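Local coordinates for protein histidine--tRNA ligase (Staphylococcus aureus, PDB 1QE0) that catalyses the ATP-dependent joining of L-histidine to tRNA(His), releasing AMP and diphosphate, as a homodimeric class II aminoacyl-tRNA synthetase, at residues 41-46 and 73-78; 107-112 and 123-128; 163-168 and 225-230. All coordinates share one frame; numbering follows the deposited sequence.

Contact 1. Residues 41-46 and 73-78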
ATOM      1  N   PRO A  41       8.401  10.005  -4.319  1.00  7.95           N
ATOM      2  CA  PRO A  41       9.463   9.836  -3.314  1.00  7.67           C
ATOM      3  C   PRO A  41       9.021  10.363  -1.944  1.00  9.57           C
ATOM      4  O   PRO A  41       8.094  11.183  -1.838  1.00 10.65           O
ATOM      5  CB  PRO A  41      10.592  10.691  -3.876  1.00  4.32           C
ATOM      6  CG  PRO A  41      10.359  10.562  -5.346  1.00  8.49           C
ATOM      7  CD  PRO A  41       8.892  10.743  -5.484  1.00  6.26           C
ATOM      8  N   ILE A  42       9.693   9.922  -0.894  1.00 10.10           N
ATOM      9  CA  ILE A  42       9.334  10.378   0.439  1.00 11.13           C
ATOM     10  C   ILE A  42       9.631  11.861   0.591  1.00  9.85           C
ATOM     11  O   ILE A  42       9.022  12.542   1.392  1.00 13.66           O
ATOM     12  CB  ILE A  42      10.061   9.555   1.523  1.00 10.67           C
ATOM     13  CG1 ILE A  42       9.436   8.164   1.614  1.00  8.96           C
ATOM     14  CG2 ILE A  42       9.990  10.245   2.875  1.00  9.58           C
ATOM     15  CD1 ILE A  42       8.090   8.143   2.305  1.00  6.11           C
ATOM     16  N   PHE A  43      10.601  12.360  -0.153  1.00 11.96           N
ATOM     17  CA  PHE A  43      10.915  13.767  -0.080  1.00 10.66           C
ATOM     18  C   PHE A  43      10.883  14.377  -1.458  1.00 14.66           C
ATOM     19  O   PHE A  43      11.007  13.700  -2.473  1.00 12.60           O
ATOM     20  CB  PHE A  43      12.258  14.049   0.634  1.00 12.27           C
ATOM     21  CG  PHE A  43      13.438  13.303   0.075  1.00  5.93           C
ATOM     22  CD1 PHE A  43      13.933  12.185   0.730  1.00  4.06           C
ATOM     23  CD2 PHE A  43      14.038  13.707  -1.112  1.00  6.56           C
ATOM     24  CE1 PHE A  43      15.009  11.483   0.198  1.00  7.31           C
ATOM     25  CE2 PHE A  43      15.103  13.023  -1.652  1.00  2.23           C
ATOM     26  CZ  PHE A  43      15.595  11.912  -1.009  1.00  4.46           C
ATOM     27  N   GLU A  44      10.655  15.674  -1.467  1.00 20.52           N
ATOM     28  CA  GLU A  44      10.587  16.454  -2.677  1.00 22.99           C
ATOM     29  C   GLU A  44      11.438  17.695  -2.443  1.00 24.66           C
ATOM     30  O   GLU A  44      11.907  17.936  -1.316  1.00 20.81           O
ATOM     31  CB  GLU A  44       9.145  16.885  -2.915  1.00 21.79           C
ATOM     32  CG  GLU A  44       8.217  15.776  -3.264  1.00 20.58           C
ATOM     33  CD  GLU A  44       8.383  15.304  -4.683  1.00 22.10           C
ATOM     34  OE1 GLU A  44       9.065  15.970  -5.510  1.00 22.44           O
ATOM     35  OE2 GLU A  44       7.793  14.256  -4.973  1.00 25.97           O
ATOM     36  N   SER A  45      11.661  18.457  -3.512  1.00 25.24           N
ATOM     37  CA  SER A  45      12.415  19.678  -3.390  1.00 25.54           C
ATOM     38  C   SER A  45      11.590  20.552  -2.469  1.00 24.31           C
ATOM     39  O   SER A  45      10.383  20.686  -2.649  1.00 25.67           O
ATOM     40  CB  SER A  45      12.561  20.361  -4.739  1.00 29.11           C
ATOM     41  OG  SER A  45      12.886  21.732  -4.544  1.00 35.17           O
ATOM     42  N   THR A  46      12.240  21.143  -1.485  1.00 22.91           N
ATOM     43  CA  THR A  46      11.552  22.005  -0.559  1.00 25.59           C
ATOM     44  C   THR A  46      10.706  22.992  -1.335  1.00 27.37           C
ATOM     45  O   THR A  46       9.578  23.286  -0.959  1.00 31.74           O
ATOM     46  CB  THR A  46      12.551  22.782   0.304  1.00 28.06           C
ATOM     47  OG1 THR A  46      13.366  21.852   1.035  1.00 33.91           O
ATOM     48  CG2 THR A  46      11.817  23.687   1.282  1.00 31.35           C
ATOM     49  N   ARG A  73      21.392  20.877  -1.256  1.00 50.87           N
ATOM     50  CA  ARG A  73      20.113  21.178  -1.885  1.00 47.88           C
ATOM     51  C   ARG A  73      19.060  21.033  -0.800  1.00 46.32           C
ATOM     52  O   ARG A  73      19.174  20.164   0.073  1.00 49.13           O
ATOM     53  CB  ARG A  73      19.819  20.180  -3.006  1.00 45.84           C
ATOM     54  CG  ARG A  73      20.969  19.980  -3.930  1.00 47.29           C
ATOM     55  CD  ARG A  73      20.576  20.172  -5.352  1.00 58.77           C
ATOM     56  NE  ARG A  73      20.125  18.961  -6.028  1.00 70.43           N
ATOM     57  CZ  ARG A  73      20.076  18.828  -7.350  1.00 75.15           C
ATOM     58  NH1 ARG A  73      19.669  17.722  -7.928  1.00 77.26           N
ATOM     59  NH2 ARG A  73      20.436  19.819  -8.112  1.00 77.28           N
ATOM     60  N   SER A  74      18.037  21.872  -0.823  1.00 40.08           N
ATOM     61  CA  SER A  74      17.044  21.734   0.203  1.00 34.54           C
ATOM     62  C   SER A  74      15.965  20.769  -0.244  1.00 35.00           C
ATOM     63  O   SER A  74      15.374  20.931  -1.326  1.00 34.38           O
ATOM     64  CB  SER A  74      16.447  23.069   0.575  1.00 32.74           C
ATOM     65  OG  SER A  74      15.772  22.947   1.816  1.00 36.84           O
ATOM     66  N   ILE A  75      15.765  19.722   0.558  1.00 32.10           N
ATOM     67  CA  ILE A  75      14.734  18.723   0.290  1.00 27.47           C
ATOM     68  C   ILE A  75      13.757  18.736   1.469  1.00 25.19           C
ATOM     69  O   ILE A  75      14.061  19.287   2.529  1.00 22.78           O
ATOM     70  CB  ILE A  75      15.305  17.282   0.108  1.00 24.79           C
ATOM     71  CG1 ILE A  75      16.011  16.821   1.377  1.00 22.08           C
ATOM     72  CG2 ILE A  75      16.201  17.206  -1.118  1.00 23.57           C
ATOM     73  CD1 ILE A  75      16.856  15.603   1.180  1.00 19.96           C
ATOM     74  N   THR A  76      12.603  18.103   1.298  1.00 19.92           N
ATOM     75  CA  THR A  76      11.646  18.094   2.363  1.00 14.20           C
ATOM     76  C   THR A  76      10.782  16.870   2.376  1.00 16.22           C
ATOM     77  O   THR A  76      10.356  16.374   1.337  1.00 20.97           O
ATOM     78  CB  THR A  76      10.826  19.355   2.306  1.00 10.95           C
ATOM     79  OG1 THR A  76      11.628  20.407   2.848  1.00 11.17           O
ATOM     80  CG2 THR A  76       9.509  19.227   3.053  1.00  2.00           C
ATOM     81  N   LEU A  77      10.640  16.299   3.556  1.00 13.45           N
ATOM     82  CA  LEU A  77       9.799  15.144   3.705  1.00 10.26           C
ATOM     83  C   LEU A  77       8.407  15.702   3.409  1.00 12.45           C
ATOM     84  O   LEU A  77       7.998  16.693   4.015  1.00 13.41           O
ATOM     85  CB  LEU A  77       9.910  14.602   5.136  1.00  8.74           C
ATOM     86  CG  LEU A  77      10.887  13.449   5.428  1.00  2.67           C
ATOM     87  CD1 LEU A  77      12.168  13.599   4.685  1.00  2.00           C
ATOM     88  CD2 LEU A  77      11.142  13.347   6.929  1.00  2.00           C
ATOM     89  N   ARG A  78       7.743  15.124   2.406  1.00 11.13           N
ATOM     90  CA  ARG A  78       6.411  15.533   1.992  1.00  6.84           C
ATOM     91  C   ARG A  78       5.387  15.527   3.137  1.00  6.26           C
ATOM     92  O   ARG A  78       5.393  14.637   3.983  1.00  2.00           O
ATOM     93  CB  ARG A  78       5.913  14.621   0.886  1.00  2.00           C
ATOM     94  CG  ARG A  78       5.704  13.265   1.373  1.00  2.00           C
ATOM     95  CD  ARG A  78       5.271  12.371   0.279  1.00  2.00           C
ATOM     96  NE  ARG A  78       4.840  11.089   0.807  1.00  4.09           N
ATOM     97  CZ  ARG A  78       5.131   9.913   0.258  1.00  9.49           C
ATOM     98  NH1 ARG A  78       5.859   9.856  -0.838  1.00 15.60           N
ATOM     99  NH2 ARG A  78       4.675   8.785   0.781  1.00 11.18           N
TER
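The aromatic ring of F43 carries I75 on one face: CD1 of I75 lies 4.1 Å from the centroid of the F43 ring, almost on the ring normal, a CH-pi contact. F43 places its CG between the backbone N and the carbonyl carbon (chi1 54°), and I75 does the same with CG1, which brings the ring and the branch together diagonally across two antiparallel strands. L77, directly opposite F43, adds its CD1 against F43 CB at 4.1 Å, while I42 CG2 approaches L77 CG. Between the F43–L77 and S45–I75 levels, two backbone hydrogen bonds join E44 and T76; beyond F43–L77, R78 N donates to I42 O at 3.1 Å, nearly straight (164°).

The polar edges differ. At one, T46 OG1 and S74 OG share a hydrogen bond of 2.8 Å. The backbone adds a bond from T46 N to S74 O. At the other, I42 CD1 sits over one guanidinium face of R78, toward the rim, 3.8 Å from R78 NH2. R78 NH1 bonds weakly to P41 O and to T40 O; the firmer bond of the guanidinium is from NH2 to P109 O. I42 N hydrogen-bonds to OE1 of Q123 of the second subunit. The chemistry thus implies divided roles: R78 ties the small sheet to strand 102-111, E44 ties it to helix 82-91 through a salt bridge with R87, and the hydroxyls close the strand pair itself.

Contact 2. Residues 107-112 and 123-128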
ATOM      1  N   ASN A 107      -1.079   6.216  -1.583  1.00  7.50           N
ATOM      2  CA  ASN A 107      -1.259   5.725  -0.218  1.00  8.81           C
ATOM      3  C   ASN A 107       0.144   5.541   0.386  1.00  8.79           C
ATOM      4  O   ASN A 107       0.898   4.687  -0.075  1.00  9.95           O
ATOM      5  CB  ASN A 107      -1.991   4.375  -0.268  1.00  7.43           C
ATOM      6  CG  ASN A 107      -2.337   3.821   1.116  1.00  9.13           C
ATOM      7  OD1 ASN A 107      -1.783   4.212   2.137  1.00 13.55           O
ATOM      8  ND2 ASN A 107      -3.260   2.894   1.140  1.00  8.05           N
ATOM      9  N   GLY A 108       0.517   6.361   1.364  1.00  6.67           N
ATOM     10  CA  GLY A 108       1.825   6.209   1.966  1.00  4.49           C
ATOM     11  C   GLY A 108       1.997   7.166   3.113  1.00 10.85           C
ATOM     12  O   GLY A 108       1.104   7.945   3.409  1.00 15.97           O
ATOM     13  N   PRO A 109       3.120   7.116   3.817  1.00 13.12           N
ATOM     14  CA  PRO A 109       3.359   8.018   4.942  1.00 14.73           C
ATOM     15  C   PRO A 109       3.649   9.445   4.543  1.00 17.28           C
ATOM     16  O   PRO A 109       4.434   9.687   3.617  1.00 20.47           O
ATOM     17  CB  PRO A 109       4.586   7.405   5.605  1.00 15.02           C
ATOM     18  CG  PRO A 109       5.290   6.782   4.461  1.00 12.34           C
ATOM     19  CD  PRO A 109       4.155   6.080   3.771  1.00 12.55           C
ATOM     20  N   MET A 110       3.109  10.370   5.333  1.00 15.99           N
ATOM     21  CA  MET A 110       3.274  11.805   5.146  1.00 17.62           C
ATOM     22  C   MET A 110       4.006  12.281   6.407  1.00 22.45           C
ATOM     23  O   MET A 110       3.950  11.591   7.432  1.00 27.01           O
ATOM     24  CB  MET A 110       1.906  12.482   5.038  1.00  9.81           C
ATOM     25  CG  MET A 110       1.090  11.996   3.891  1.00  9.55           C
ATOM     26  SD  MET A 110       1.910  12.308   2.338  1.00 15.27           S
ATOM     27  CE  MET A 110       1.289  10.974   1.338  1.00 13.41           C
ATOM     28  N   PHE A 111       4.647  13.454   6.369  1.00 23.15           N
ATOM     29  CA  PHE A 111       5.393  13.958   7.523  1.00 23.91           C
ATOM     30  C   PHE A 111       5.157  15.412   7.917  1.00 28.76           C
ATOM     31  O   PHE A 111       5.712  16.326   7.307  1.00 35.88           O
ATOM     32  CB  PHE A 111       6.883  13.778   7.260  1.00 17.00           C
ATOM     33  CG  PHE A 111       7.252  12.390   6.884  1.00 16.17           C
ATOM     34  CD1 PHE A 111       7.768  11.517   7.844  1.00 13.78           C
ATOM     35  CD2 PHE A 111       7.018  11.918   5.585  1.00 11.81           C
ATOM     36  CE1 PHE A 111       8.038  10.202   7.513  1.00 10.61           C
ATOM     37  CE2 PHE A 111       7.286  10.604   5.241  1.00  3.78           C
ATOM     38  CZ  PHE A 111       7.790   9.747   6.202  1.00 13.69           C
ATOM     39  N   ARG A 112       4.369  15.647   8.952  1.00 31.42           N
ATOM     40  CA  ARG A 112       4.139  17.013   9.398  1.00 32.79           C
ATOM     41  C   ARG A 112       4.708  17.032  10.801  1.00 36.42           C
ATOM     42  O   ARG A 112       4.417  16.147  11.598  1.00 32.74           O
ATOM     43  CB  ARG A 112       2.654  17.363   9.347  1.00 33.59           C
ATOM     44  CG  ARG A 112       2.097  17.294   7.911  1.00 39.81           C
ATOM     45  CD  ARG A 112       0.590  17.518   7.797  1.00 43.89           C
ATOM     46  NE  ARG A 112       0.115  17.202   6.445  1.00 50.33           N
ATOM     47  CZ  ARG A 112      -1.130  16.836   6.127  1.00 55.89           C
ATOM     48  NH1 ARG A 112      -2.076  16.744   7.058  1.00 58.20           N
ATOM     49  NH2 ARG A 112      -1.413  16.475   4.881  1.00 52.57           N
ATOM     50  N   GLN A 123       4.632  11.188  11.727  1.00 14.34           N
ATOM     51  CA  GLN A 123       4.541  10.330  10.547  1.00 11.97           C
ATOM     52  C   GLN A 123       3.150   9.731  10.512  1.00 10.09           C
ATOM     53  O   GLN A 123       2.759   8.982  11.406  1.00 11.21           O
ATOM     54  CB  GLN A 123       5.546   9.184  10.566  1.00  5.33           C
ATOM     55  CG  GLN A 123       5.295   8.291   9.398  1.00 10.93           C
ATOM     56  CD  GLN A 123       6.376   7.307   9.123  1.00 14.26           C
ATOM     57  OE1 GLN A 123       7.550   7.578   9.331  1.00 23.22           O
ATOM     58  NE2 GLN A 123       5.998   6.169   8.580  1.00 18.98           N
ATOM     59  N   PHE A 124       2.390  10.057   9.492  1.00  9.42           N
ATOM     60  CA  PHE A 124       1.053   9.518   9.401  1.00 11.20           C
ATOM     61  C   PHE A 124       0.871   8.962   7.998  1.00 14.15           C
ATOM     62  O   PHE A 124       1.638   9.293   7.107  1.00 15.71           O
ATOM     63  CB  PHE A 124       0.024  10.592   9.754  1.00  3.16           C
ATOM     64  CG  PHE A 124       0.199  11.876   9.003  1.00  2.05           C
ATOM     65  CD1 PHE A 124       1.267  12.710   9.278  1.00  5.91           C
ATOM     66  CD2 PHE A 124      -0.717  12.258   8.024  1.00  5.01           C
ATOM     67  CE1 PHE A 124       1.433  13.908   8.588  1.00  7.27           C
ATOM     68  CE2 PHE A 124      -0.568  13.451   7.328  1.00  6.42           C
ATOM     69  CZ  PHE A 124       0.518  14.276   7.615  1.00  9.76           C
ATOM     70  N   ASN A 125      -0.106   8.086   7.806  1.00 15.10           N
ATOM     71  CA  ASN A 125      -0.323   7.493   6.499  1.00 18.98           C
ATOM     72  C   ASN A 125      -1.589   7.925   5.800  1.00 16.56           C
ATOM     73  O   ASN A 125      -2.649   7.356   6.063  1.00 20.10           O
ATOM     74  CB  ASN A 125      -0.350   5.968   6.620  1.00 27.09           C
ATOM     75  CG  ASN A 125       0.994   5.317   6.339  1.00 29.32           C
ATOM     76  OD1 ASN A 125       2.051   5.771   6.788  1.00 27.75           O
ATOM     77  ND2 ASN A 125       0.951   4.226   5.610  1.00 16.25           N
ATOM     78  N   GLN A 126      -1.476   8.851   4.854  1.00 14.84           N
ATOM     79  CA  GLN A 126      -2.654   9.297   4.117  1.00 15.58           C
ATOM     80  C   GLN A 126      -2.800   8.634   2.746  1.00 14.43           C
ATOM     81  O   GLN A 126      -1.812   8.272   2.083  1.00 13.68           O
ATOM     82  CB  GLN A 126      -2.729  10.839   4.011  1.00 20.51           C
ATOM     83  CG  GLN A 126      -1.960  11.487   2.859  1.00 28.46           C
ATOM     84  CD  GLN A 126      -2.266  12.991   2.672  1.00 33.05           C
ATOM     85  OE1 GLN A 126      -1.923  13.583   1.630  1.00 31.87           O
ATOM     86  NE2 GLN A 126      -2.914  13.608   3.671  1.00 31.96           N
ATOM     87  N   PHE A 127      -4.053   8.413   2.377  1.00 10.43           N
ATOM     88  CA  PHE A 127      -4.442   7.803   1.108  1.00  9.17           C
ATOM     89  C   PHE A 127      -5.217   8.901   0.390  1.00  7.57           C
ATOM     90  O   PHE A 127      -5.855   9.707   1.052  1.00 11.33           O
ATOM     91  CB  PHE A 127      -5.367   6.606   1.392  1.00  5.69           C
ATOM     92  CG  PHE A 127      -6.002   6.007   0.160  1.00  7.29           C
ATOM     93  CD1 PHE A 127      -5.446   4.879  -0.457  1.00  8.03           C
ATOM     94  CD2 PHE A 127      -7.160   6.561  -0.383  1.00  4.82           C
ATOM     95  CE1 PHE A 127      -6.037   4.325  -1.596  1.00  2.00           C
ATOM     96  CE2 PHE A 127      -7.760   6.012  -1.521  1.00  2.00           C
ATOM     97  CZ  PHE A 127      -7.196   4.898  -2.121  1.00  4.94           C
ATOM     98  N   GLY A 128      -5.147   8.964  -0.934  1.00  5.91           N
ATOM     99  CA  GLY A 128      -5.884   9.990  -1.667  1.00  4.00           C
ATOM    100  C   GLY A 128      -6.038   9.742  -3.171  1.00  5.89           C
ATOM    101  O   GLY A 128      -5.354   8.866  -3.738  1.00  7.36           O
TER
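F124 sets its CG between the backbone N and the carbonyl carbon (chi1 51°), bringing one ring face over M110 and the CZ edge to R112, while M110, with CG beside its own N and a bend at chi2, runs toward Q126. M110 CB packs over that face of the F124 ring, 3.7 Å from its centroid, a CH-pi contact. The M110 and Q126 side chains cross at about a right angle, M110 CG to Q126 CG 3.3 Å. R112 is extended from CG to NE and crosses F124 so that the ring's CZ lies over one face of the guanidinium, near its rim; the two planes stand 63° apart. On the opposite face of the sheet, P109 CB rests 3.5 Å from Q123 NE2, and the N107 amide stands almost perpendicular to the F127 ring, meeting it at an edge.

Backbone bonds join the G108–Q126 and M110–F124 pairs, the one from Q126 N to G108 O being weak. The two strands form an antiparallel hairpin that matches motif 2 of class II synthetases. Q126 OE1 accepts from G81 N, and P109 and F111 pack on I42 of the second subunit. Helix 13-33 packs on N107, N125 and F127, and strand 302-309 pairs with strand 123-132 along the edge away from segment 107-112.

Contact 3. Residues 163-168 and 225-230; sequences INSVGD and DFLNEE
D168 and N228 meet tip to tip although each is occupied at the start of a different helix, so that two helix N-termini are brought together through their capping side chains. Both hold CG between the backbone N and the carbonyl carbon (chi1 61° for D168, 55° for N228), which folds each polar group back toward the main chain that follows it. D168 is the N-cap of helix 169-183, its OD1 accepting from S171 N. N228 precedes the turn into helix 231-245; its OD1 takes S231 N and, weakly, E230 N. What remains of the amide faces the carboxylate: N228 ND2 lies 2.9 Å from D168 OD2, with the two planes 56° apart. Weak bonds from N228 ND2 to S171 OG and from D168 N to S231 OG cross-link the same two ends. The N-terminal end of helix 169-183 would probably stabilise the negative charge of D168.

Beside this polar tip, L227 supplies the apolar part of the contact. Its CD1 touches S165 OG at 3.7 Å, and its CD2 lies 3.7 Å from G167 N. G167 N donates to S165 OG at 3.1 Å, an ST turn that bends the chain as it leaves the strand. The positive phi of G167 by itself favours glycine, and a CB there would crowd L227 CD2.

Strand 159-165, from which the segment emerges, runs antiparallel to strand 265-272 and parallel to strand 250-251, while Y235 of helix 231-245 packs on S165 and Y175 of helix 169-183 meets F226 edge-to-face.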
ATOM      1  N   ILE A 163     -21.393  18.739   1.744  1.00 18.59           N
ATOM      2  CA  ILE A 163     -20.873  19.410   0.547  1.00 13.74           C
ATOM      3  C   ILE A 163     -21.212  20.899   0.518  1.00 14.57           C
ATOM      4  O   ILE A 163     -22.037  21.369   1.280  1.00 17.05           O
ATOM      5  CB  ILE A 163     -21.450  18.788  -0.726  1.00  7.07           C
ATOM      6  CG1 ILE A 163     -22.937  19.039  -0.786  1.00  3.25           C
ATOM      7  CG2 ILE A 163     -21.232  17.281  -0.745  1.00  5.04           C
ATOM      8  CD1 ILE A 163     -23.565  18.484  -2.038  1.00  2.14           C
ATOM      9  N   ASN A 164     -20.565  21.625  -0.379  1.00 16.65           N
ATOM     10  CA  ASN A 164     -20.759  23.052  -0.567  1.00 17.30           C
ATOM     11  C   ASN A 164     -20.067  23.416  -1.891  1.00 19.84           C
ATOM     12  O   ASN A 164     -19.350  22.609  -2.490  1.00 18.05           O
ATOM     13  CB  ASN A 164     -20.141  23.872   0.591  1.00 20.86           C
ATOM     14  CG  ASN A 164     -20.384  25.398   0.433  1.00 22.75           C
ATOM     15  OD1 ASN A 164     -19.548  26.258   0.777  1.00 16.07           O
ATOM     16  ND2 ASN A 164     -21.532  25.722  -0.137  1.00 22.53           N
ATOM     17  N   SER A 165     -20.298  24.629  -2.364  1.00 22.58           N
ATOM     18  CA  SER A 165     -19.683  25.068  -3.582  1.00 21.18           C
ATOM     19  C   SER A 165     -19.229  26.476  -3.405  1.00 23.07           C
ATOM     20  O   SER A 165     -19.979  27.307  -2.929  1.00 24.99           O
ATOM     21  CB  SER A 165     -20.675  25.054  -4.706  1.00 18.03           C
ATOM     22  OG  SER A 165     -20.057  25.612  -5.853  1.00 31.99           O
ATOM     23  N   VAL A 166     -18.019  26.757  -3.842  1.00 25.06           N
ATOM     24  CA  VAL A 166     -17.480  28.087  -3.744  1.00 27.42           C
ATOM     25  C   VAL A 166     -17.429  28.709  -5.143  1.00 27.95           C
ATOM     26  O   VAL A 166     -16.622  29.595  -5.422  1.00 32.52           O
ATOM     27  CB  VAL A 166     -16.105  28.046  -3.055  1.00 30.41           C
ATOM     28  CG1 VAL A 166     -16.293  27.841  -1.547  1.00 34.07           C
ATOM     29  CG2 VAL A 166     -15.294  26.892  -3.601  1.00 28.43           C
ATOM     30  N   GLY A 167     -18.299  28.219  -6.021  1.00 24.49           N
ATOM     31  CA  GLY A 167     -18.378  28.724  -7.378  1.00 24.17           C
ATOM     32  C   GLY A 167     -17.094  28.681  -8.171  1.00 24.23           C
ATOM     33  O   GLY A 167     -16.127  28.103  -7.742  1.00 22.41           O
ATOM     34  N   ASP A 168     -17.102  29.285  -9.349  1.00 30.18           N
ATOM     35  CA  ASP A 168     -15.940  29.323 -10.238  1.00 33.65           C
ATOM     36  C   ASP A 168     -15.008  30.471  -9.919  1.00 33.63           C
ATOM     37  O   ASP A 168     -15.136  31.108  -8.875  1.00 34.70           O
ATOM     38  CB  ASP A 168     -16.397  29.446 -11.704  1.00 41.39           C
ATOM     39  CG  ASP A 168     -17.198  30.726 -11.979  1.00 45.40           C
ATOM     40  OD1 ASP A 168     -17.543  31.442 -11.023  1.00 49.14           O
ATOM     41  OD2 ASP A 168     -17.504  31.017 -13.157  1.00 49.31           O
ATOM     42  N   ASP A 225     -23.013  33.229  -1.793  1.00 21.30           N
ATOM     43  CA  ASP A 225     -24.071  34.118  -2.235  1.00 23.05           C
ATOM     44  C   ASP A 225     -23.595  34.795  -3.512  1.00 24.44           C
ATOM     45  O   ASP A 225     -24.214  35.735  -4.006  1.00 21.13           O
ATOM     46  CB  ASP A 225     -24.367  35.154  -1.151  1.00 31.30           C
ATOM     47  CG  ASP A 225     -25.283  34.611  -0.051  1.00 41.75           C
ATOM     48  OD1 ASP A 225     -24.997  33.521   0.499  1.00 50.38           O
ATOM     49  OD2 ASP A 225     -26.300  35.273   0.268  1.00 46.35           O
ATOM     50  N   PHE A 226     -22.449  34.329  -4.011  1.00 25.93           N
ATOM     51  CA  PHE A 226     -21.840  34.870  -5.210  1.00 24.06           C
ATOM     52  C   PHE A 226     -21.686  33.867  -6.338  1.00 23.72           C
ATOM     53  O   PHE A 226     -20.975  34.114  -7.310  1.00 27.38           O
ATOM     54  CB  PHE A 226     -20.489  35.486  -4.858  1.00 28.75           C
ATOM     55  CG  PHE A 226     -20.612  36.732  -4.073  1.00 28.72           C
ATOM     56  CD1 PHE A 226     -20.539  37.957  -4.701  1.00 29.27           C
ATOM     57  CD2 PHE A 226     -20.921  36.685  -2.723  1.00 30.90           C
ATOM     58  CE1 PHE A 226     -20.785  39.122  -4.003  1.00 31.71           C
ATOM     59  CE2 PHE A 226     -21.167  37.843  -2.015  1.00 33.59           C
ATOM     60  CZ  PHE A 226     -21.102  39.070  -2.664  1.00 31.60           C
ATOM     61  N   LEU A 227     -22.360  32.737  -6.233  1.00 20.46           N
ATOM     62  CA  LEU A 227     -22.245  31.768  -7.293  1.00 23.47           C
ATOM     63  C   LEU A 227     -22.925  32.440  -8.479  1.00 26.53           C
ATOM     64  O   LEU A 227     -23.910  33.152  -8.301  1.00 28.80           O
ATOM     65  CB  LEU A 227     -22.954  30.456  -6.945  1.00 20.62           C
ATOM     66  CG  LEU A 227     -22.671  29.742  -5.626  1.00 18.15           C
ATOM     67  CD1 LEU A 227     -22.694  28.256  -5.887  1.00 12.34           C
ATOM     68  CD2 LEU A 227     -21.336  30.162  -5.046  1.00 23.53           C
ATOM     69  N   ASN A 228     -22.337  32.322  -9.665  1.00 27.51           N
ATOM     70  CA  ASN A 228     -22.964  32.930 -10.827  1.00 29.24           C
ATOM     71  C   ASN A 228     -24.103  32.022 -11.283  1.00 26.78           C
ATOM     72  O   ASN A 228     -24.690  31.323 -10.472  1.00 26.07           O
ATOM     73  CB  ASN A 228     -21.938  33.236 -11.942  1.00 29.71           C
ATOM     74  CG  ASN A 228     -21.150  32.032 -12.363  1.00 33.54           C
ATOM     75  OD1 ASN A 228     -21.662  31.134 -13.031  1.00 42.14           O
ATOM     76  ND2 ASN A 228     -19.906  31.983 -11.953  1.00 30.37           N
ATOM     77  N   GLU A 229     -24.419  32.011 -12.564  1.00 27.72           N
ATOM     78  CA  GLU A 229     -25.507  31.165 -13.032  1.00 30.92           C
ATOM     79  C   GLU A 229     -25.007  29.775 -13.406  1.00 29.12           C
ATOM     80  O   GLU A 229     -25.668  28.778 -13.110  1.00 27.98           O
ATOM     81  CB  GLU A 229     -26.227  31.826 -14.214  1.00 39.19           C
ATOM     82  CG  GLU A 229     -27.753  31.632 -14.220  1.00 51.92           C
ATOM     83  CD  GLU A 229     -28.524  32.807 -13.610  1.00 55.95           C
ATOM     84  OE1 GLU A 229     -28.462  33.004 -12.368  1.00 58.90           O
ATOM     85  OE2 GLU A 229     -29.205  33.522 -14.385  1.00 60.10           O
ATOM     86  N   GLU A 230     -23.817  29.727 -14.008  1.00 30.20           N
ATOM     87  CA  GLU A 230     -23.172  28.485 -14.436  1.00 29.77           C
ATOM     88  C   GLU A 230     -22.729  27.673 -13.218  1.00 27.96           C
ATOM     89  O   GLU A 230     -22.937  26.457 -13.145  1.00 26.32           O
ATOM     90  CB  GLU A 230     -21.925  28.795 -15.275  1.00 36.70           C
ATOM     91  CG  GLU A 230     -22.166  29.352 -16.684  1.00 51.47           C
ATOM     92  CD  GLU A 230     -22.644  28.309 -17.731  1.00 59.87           C
ATOM     93  OE1 GLU A 230     -22.967  28.747 -18.869  1.00 64.58           O
ATOM     94  OE2 GLU A 230     -22.690  27.077 -17.447  1.00 59.69           O
TER

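Along the chain the three contacts follow in series, each closing before the next opens, all within the catalytic region. Contacts 1 and 2 are neighbours, their centres 14 Å apart, and they touch: R78 O lies 2.8 Å from F111 N, a probable hydrogen bond, so the small three-stranded sheet of contact 1 is tied to the C-terminal end of strand 102-111 in the large mixed sheet that holds contact 2. Both also reach the second subunit. Contact 3 is remote, its centre 36 Å from that of contact 1 and 31 Å from that of contact 2, yet it attaches to that same large sheet through strand 159-165. One sheet thus connects a dimer-facing region with a distant helix junction that touches no other chain.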